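Local coordinates for hypothetical protein (Archaeoglobus fulgidus, PDB 2H6L), which is of unknown function but binds zinc and belongs to the family of proteins with a plants and prokaryotes conserved (PPC) domain, here assembled as a trimer, at residues F4-F12 with L118-E126. Residues are numbered along the deposited sequence; the frame is centred on the assembly and turned at random.
Sequences FEFEVGKGF and LPLSGEAPE
An isolated antiparallel bridge in a trimeric PPC-domain protein ties the N-terminal strand to the chain leaving strand 113-119, with Glu7 and Ser121 as its hydrogen-bonded pair. Glu7 N gives its hydrogen to Ser121 O at 3.0 Å, and Ser121 N returns a bond to Glu7 O, lying in that carbonyl's plane. Toward Phe4 the two segments are linked through water: one molecule donates to Glu5 O and accepts from Glu123 N, while a second donates to both Glu5 O and Glu123 O. Between strands 4-7 and 10-12, a third water accepts from Gly9 N and donates to Lys10 O and Pro119 O.

Next to the bridge, with CG of Phe6 anti to its carbonyl carbon (chi1 -50°), the ring turns one face to Leu120. Leu120 CB lies over that face, 4.0 Å from the ring centroid, a CH-pi contact, while Pro125 CD meets the edge at Phe6 CZ. Gly122, lacking a side chain that would run into Glu5 O and the Phe6 ring, brings its N to 3.6 Å from Phe6 CD2, at the ring edge. Residues 4-7 also pair antiparallel with a strand of the second subunit, so the bridge joins that intersubunit sheet to segment 118-126. Proline, rigid and apolar, suits the far end: Pro125 CB sits over one face of the Phe4 ring, 3.7 Å from its centroid and 14° off the normal.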
# COMPACT_ATOMS: atom_id res chain seq x y z
N PHE A 4 -16.17 -8.91 7.31
CA PHE A 4 -16.23 -10.00 6.34
C PHE A 4 -14.97 -10.83 6.53
O PHE A 4 -13.86 -10.34 6.38
CB PHE A 4 -16.29 -9.45 4.91
CG PHE A 4 -17.45 -8.53 4.68
CD1 PHE A 4 -17.37 -7.19 5.01
CD2 PHE A 4 -18.65 -9.02 4.17
CE1 PHE A 4 -18.47 -6.34 4.84
CE2 PHE A 4 -19.75 -8.18 4.01
CZ PHE A 4 -19.66 -6.84 4.34
N GLU A 5 -15.16 -12.10 6.88
CA GLU A 5 -14.05 -12.99 7.14
C GLU A 5 -13.71 -13.87 5.94
O GLU A 5 -14.60 -14.34 5.23
CB GLU A 5 -14.37 -13.87 8.35
CG GLU A 5 -13.21 -14.70 8.87
CD GLU A 5 -13.56 -15.45 10.14
OE1 GLU A 5 -14.36 -14.92 10.94
OE2 GLU A 5 -13.03 -16.57 10.35
N PHE A 6 -12.41 -14.09 5.74
CA PHE A 6 -11.92 -14.91 4.64
C PHE A 6 -10.68 -15.71 5.01
O PHE A 6 -10.11 -15.55 6.09
CB PHE A 6 -11.55 -14.03 3.43
CG PHE A 6 -12.61 -13.04 3.03
CD1 PHE A 6 -12.67 -11.78 3.62
CD2 PHE A 6 -13.52 -13.35 2.01
CE1 PHE A 6 -13.61 -10.84 3.20
CE2 PHE A 6 -14.46 -12.42 1.58
CZ PHE A 6 -14.51 -11.16 2.17
N GLU A 7 -10.27 -16.58 4.09
CA GLU A 7 -9.07 -17.39 4.22
C GLU A 7 -8.23 -17.04 3.01
O GLU A 7 -8.77 -16.78 1.93
CB GLU A 7 -9.39 -18.89 4.15
CG GLU A 7 -9.55 -19.61 5.46
CD GLU A 7 -9.90 -21.08 5.27
OE1 GLU A 7 -11.03 -21.38 4.82
OE2 GLU A 7 -9.04 -21.94 5.54
N VAL A 8 -6.91 -17.01 3.17
CA VAL A 8 -6.04 -16.70 2.05
C VAL A 8 -5.38 -18.01 1.63
O VAL A 8 -5.21 -18.92 2.44
CB VAL A 8 -4.96 -15.68 2.44
CG1 VAL A 8 -5.62 -14.37 2.87
CG2 VAL A 8 -4.09 -16.23 3.56
N GLY A 9 -5.02 -18.12 0.35
CA GLY A 9 -4.39 -19.33 -0.14
C GLY A 9 -3.52 -19.06 -1.36
O GLY A 9 -2.32 -19.34 -1.34
N LYS A 10 -4.12 -18.53 -2.42
CA LYS A 10 -3.39 -18.22 -3.64
C LYS A 10 -2.87 -16.79 -3.66
O LYS A 10 -3.24 -15.96 -2.84
CB LYS A 10 -4.27 -18.42 -4.88
CG LYS A 10 -4.43 -19.86 -5.35
CD LYS A 10 -5.32 -20.67 -4.44
CE LYS A 10 -5.69 -22.00 -5.07
NZ LYS A 10 -6.42 -21.82 -6.36
N GLY A 11 -2.00 -16.53 -4.63
CA GLY A 11 -1.43 -15.22 -4.81
C GLY A 11 -1.12 -15.05 -6.28
O GLY A 11 -0.73 -16.01 -6.95
N PHE A 12 -1.29 -13.84 -6.80
CA PHE A 12 -1.03 -13.60 -8.21
C PHE A 12 -0.25 -12.32 -8.46
O PHE A 12 -0.51 -11.29 -7.85
CB PHE A 12 -2.35 -13.49 -8.98
CG PHE A 12 -3.15 -14.75 -9.00
CD1 PHE A 12 -2.82 -15.78 -9.88
CD2 PHE A 12 -4.25 -14.90 -8.17
CE1 PHE A 12 -3.58 -16.94 -9.92
CE2 PHE A 12 -5.02 -16.06 -8.20
CZ PHE A 12 -4.68 -17.08 -9.08
N LEU A 118 -4.43 -10.63 -4.20
CA LEU A 118 -4.56 -11.58 -3.11
C LEU A 118 -6.03 -11.95 -2.99
O LEU A 118 -6.81 -11.24 -2.34
CB LEU A 118 -4.08 -10.95 -1.79
CG LEU A 118 -4.03 -11.85 -0.55
CD1 LEU A 118 -2.94 -12.91 -0.72
CD2 LEU A 118 -3.73 -11.01 0.67
N PRO A 119 -6.43 -13.06 -3.64
CA PRO A 119 -7.84 -13.48 -3.57
C PRO A 119 -8.23 -13.83 -2.13
O PRO A 119 -7.42 -14.35 -1.36
CB PRO A 119 -7.89 -14.68 -4.51
CG PRO A 119 -6.49 -15.24 -4.43
CD PRO A 119 -5.65 -13.99 -4.46
N LEU A 120 -9.48 -13.54 -1.79
CA LEU A 120 -9.99 -13.82 -0.46
C LEU A 120 -11.15 -14.80 -0.59
O LEU A 120 -12.17 -14.49 -1.23
CB LEU A 120 -10.44 -12.52 0.21
CG LEU A 120 -9.30 -11.51 0.42
CD1 LEU A 120 -9.86 -10.14 0.77
CD2 LEU A 120 -8.39 -12.02 1.51
N SER A 121 -10.98 -15.98 -0.01
CA SER A 121 -11.98 -17.04 -0.05
C SER A 121 -12.98 -16.91 1.11
O SER A 121 -12.62 -17.08 2.27
CB SER A 121 -11.28 -18.40 -0.02
OG SER A 121 -12.20 -19.46 0.17
N GLY A 122 -14.23 -16.63 0.77
CA GLY A 122 -15.27 -16.48 1.78
C GLY A 122 -16.43 -15.75 1.13
O GLY A 122 -16.44 -15.58 -0.09
N GLU A 123 -17.40 -15.32 1.92
CA GLU A 123 -18.54 -14.60 1.34
C GLU A 123 -18.10 -13.22 0.87
O GLU A 123 -17.66 -12.40 1.66
CB GLU A 123 -19.66 -14.46 2.37
CG GLU A 123 -20.21 -15.79 2.84
CD GLU A 123 -20.68 -16.66 1.69
OE1 GLU A 123 -21.28 -16.10 0.74
OE2 GLU A 123 -20.46 -17.89 1.73
N ALA A 124 -18.22 -12.98 -0.43
CA ALA A 124 -17.82 -11.70 -1.00
C ALA A 124 -18.78 -10.57 -0.64
O ALA A 124 -20.00 -10.74 -0.70
CB ALA A 124 -17.72 -11.81 -2.53
N PRO A 125 -18.24 -9.42 -0.23
CA PRO A 125 -19.14 -8.31 0.12
C PRO A 125 -19.78 -7.75 -1.14
O PRO A 125 -19.14 -7.69 -2.20
CB PRO A 125 -18.21 -7.32 0.82
CG PRO A 125 -16.88 -7.59 0.20
CD PRO A 125 -16.84 -9.09 0.09
N GLU A 126 -21.05 -7.37 -1.02
CA GLU A 126 -21.79 -6.81 -2.14
C GLU A 126 -22.00 -5.32 -1.91
O GLU A 126 -22.27 -4.89 -0.79
CB GLU A 126 -23.14 -7.50 -2.27
CG GLU A 126 -23.08 -9.01 -2.42
CD GLU A 126 -24.45 -9.62 -2.68
OE1 GLU A 126 -25.05 -9.26 -3.72
OE2 GLU A 126 -24.92 -10.43 -1.86
O HOH W 1 -17.00 -15.82 4.50
O HOH W 2 -16.76 -12.79 3.98
O HOH W 3 -5.07 -15.72 -0.95